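PDB 6EP3: Lmo0651 protein, which controls expression of the Listeria monocytogenes Agr system and mediates virulence, probably by binding DNA as a GntR-family transcription factor. Local coordinates for residues V91-A96 and R199-K203. Residues are numbered along the deposited sequence; the frame is centred on the assembly and turned at random.
With SO4 (sulfate ion), chain P.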
loop_
_atom_site.group_PDB
_atom_site.type_symbol
_atom_site.label_atom_id
_atom_site.label_comp_id
_atom_site.label_asym_id
_atom_site.label_seq_id
_atom_site.Cartn_x
_atom_site.Cartn_y
_atom_site.Cartn_z
ATOM N N VAL B 91 -6.547 -11.457 0.519
ATOM C CA VAL B 91 -6.474 -12.870 0.906
ATOM C C VAL B 91 -7.214 -13.741 -0.104
ATOM O O VAL B 91 -6.706 -14.780 -0.558
ATOM C CB VAL B 91 -7.033 -13.072 2.327
ATOM C CG1 VAL B 91 -7.097 -14.554 2.672
ATOM C CG2 VAL B 91 -6.202 -12.322 3.352
ATOM N N ASP B 92 -8.440 -13.342 -0.454
ATOM C CA ASP B 92 -9.235 -14.134 -1.381
ATOM C C ASP B 92 -8.568 -14.220 -2.746
ATOM O O ASP B 92 -8.524 -15.297 -3.352
ATOM C CB ASP B 92 -10.642 -13.549 -1.502
ATOM C CG ASP B 92 -11.541 -14.384 -2.389
ATOM O OD1 ASP B 92 -11.948 -15.483 -1.953
ATOM O OD2 ASP B 92 -11.836 -13.948 -3.522
ATOM N N ALA B 93 -8.038 -13.099 -3.249
ATOM C CA ALA B 93 -7.355 -13.138 -4.537
ATOM C C ALA B 93 -6.088 -13.981 -4.468
ATOM O O ALA B 93 -5.741 -14.663 -5.436
ATOM C CB ALA B 93 -7.038 -11.723 -5.016
ATOM N N ALA B 94 -5.384 -13.951 -3.335
ATOM C CA ALA B 94 -4.206 -14.798 -3.182
ATOM C C ALA B 94 -4.579 -16.265 -3.312
ATOM O O ALA B 94 -3.938 -17.021 -4.056
ATOM C CB ALA B 94 -3.539 -14.536 -1.831
ATOM N N ILE B 95 -5.621 -16.686 -2.593
ATOM C CA ILE B 95 -6.024 -18.089 -2.648
ATOM C C ILE B 95 -6.503 -18.451 -4.049
ATOM O O ILE B 95 -6.176 -19.522 -4.577
ATOM C CB ILE B 95 -7.084 -18.386 -1.572
ATOM C CG1 ILE B 95 -6.512 -18.101 -0.184
ATOM C CG2 ILE B 95 -7.514 -19.835 -1.625
ATOM C CD1 ILE B 95 -5.146 -18.714 0.033
ATOM N N ALA B 96 -7.256 -17.553 -4.687
ATOM C CA ALA B 96 -7.748 -17.822 -6.035
ATOM C C ALA B 96 -6.595 -17.977 -7.022
ATOM O O ALA B 96 -6.591 -18.892 -7.852
ATOM C CB ALA B 96 -8.696 -16.706 -6.478
ATOM N N ARG B 199 -12.117 -20.595 0.834
ATOM C CA ARG B 199 -12.401 -19.189 0.578
ATOM C C ARG B 199 -13.659 -18.739 1.309
ATOM O O ARG B 199 -13.698 -17.640 1.878
ATOM C CB ARG B 199 -12.527 -18.944 -0.923
ATOM C CG ARG B 199 -11.241 -19.180 -1.684
ATOM C CD ARG B 199 -11.480 -19.110 -3.176
ATOM N NE ARG B 199 -11.682 -17.738 -3.619
ATOM C CZ ARG B 199 -11.990 -17.399 -4.864
ATOM N NH1 ARG B 199 -12.134 -18.340 -5.787
ATOM N NH2 ARG B 199 -12.153 -16.125 -5.186
ATOM N N LYS B 200 -14.688 -19.588 1.338
ATOM C CA LYS B 200 -15.889 -19.220 2.078
ATOM C C LYS B 200 -15.640 -19.225 3.582
ATOM O O LYS B 200 -16.234 -18.423 4.309
ATOM C CB LYS B 200 -17.046 -20.143 1.701
ATOM C CG LYS B 200 -17.373 -20.124 0.207
ATOM C CD LYS B 200 -17.373 -18.691 -0.355
ATOM C CE LYS B 200 -18.483 -18.473 -1.373
ATOM N NZ LYS B 200 -19.514 -17.502 -0.905
ATOM N N THR B 201 -14.723 -20.067 4.064
ATOM C CA THR B 201 -14.352 -20.015 5.475
ATOM C C THR B 201 -13.618 -18.721 5.801
ATOM O O THR B 201 -13.850 -18.115 6.854
ATOM C CB THR B 201 -13.486 -21.220 5.842
ATOM O OG1 THR B 201 -14.125 -22.424 5.398
ATOM C CG2 THR B 201 -13.286 -21.289 7.346
ATOM N N ILE B 202 -12.721 -18.293 4.911
ATOM C CA ILE B 202 -12.042 -17.009 5.077
ATOM C C ILE B 202 -13.063 -15.881 5.141
ATOM O O ILE B 202 -12.984 -14.981 5.991
ATOM C CB ILE B 202 -11.047 -16.784 3.925
ATOM C CG1 ILE B 202 -9.917 -17.810 3.975
ATOM C CG2 ILE B 202 -10.496 -15.365 3.959
ATOM C CD1 ILE B 202 -9.040 -17.791 2.748
ATOM N N LYS B 203 -14.030 -15.915 4.224
ATOM C CA LYS B 203 -15.061 -14.885 4.187
ATOM C C LYS B 203 -15.875 -14.878 5.475
ATOM O O LYS B 203 -16.174 -13.811 6.024
ATOM C CB LYS B 203 -15.959 -15.102 2.970
ATOM C CG LYS B 203 -17.204 -14.236 2.940
ATOM C CD LYS B 203 -17.927 -14.361 1.607
ATOM C CE LYS B 203 -19.133 -13.436 1.544
ATOM N NZ LYS B 203 -19.852 -13.538 0.242
HETATM S S SO4 P . -12.738 -16.382 -9.043
HETATM O O1 SO4 P . -14.130 -16.159 -9.419
HETATM O O2 SO4 P . -11.881 -16.221 -10.214
HETATM O O3 SO4 P . -12.348 -15.415 -8.021
HETATM O O4 SO4 P . -12.590 -17.738 -8.521
HETATM O O HOH W 1 -12.367 -15.406 0.444
#
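Arg199 takes hold of Asp92 side-on with two nitrogens, forming a bidentate salt bridge between segments 91-96 and 199-203, which run antiparallel on helices 77-101 and 195-219. NH2 of Arg199 gives a nearly straight bond of 2.8 Å to OD2 of Asp92, reaching it on the syn side. The partner bond, from Arg199 NE to Asp92 OD1, is also 2.8 Å. Both bonds lie near the guanidinium plane but come in out of the carboxylate plane, NE more steeply, and the two flat groups are turned 33° apart. The arginine chain bends at its third torsion (chi3 74°), which turns the NE/NH2 edge to face the acid. A sulfate, probably from the crystallisation liquor, takes the NH1/NH2 edge: NH1 of Arg199 bonds its O4 at 2.8 Å and NH2, shared by both anions, its O3 at 2.9 Å. Over one face of the guanidinium sits the Ala96 methyl, its CB 3.7 Å from Arg199 CZ, while Arg199 CG rests against Ile95 CG2. Deeper in, Val91 CG1, anti to the backbone N (chi1 174°), packs against Ile202 CG2 at 3.7 Å, and Ile202 CD1 meets Ile95 CG1 at 3.9 Å. Helix 126-142, through Leu140, covers Val91 and Ile95, and Ile186 of helix 173-192 touches Ile202; all belong to the helical FCD domain. The contact thus grades from buried aliphatic packing to a charged outer edge, where the carboxylate's two-point grip would be expected to fix the guanidinium's rotation; the sulfate marks an edge that can take an anion, probably an effect of the crystal conditions.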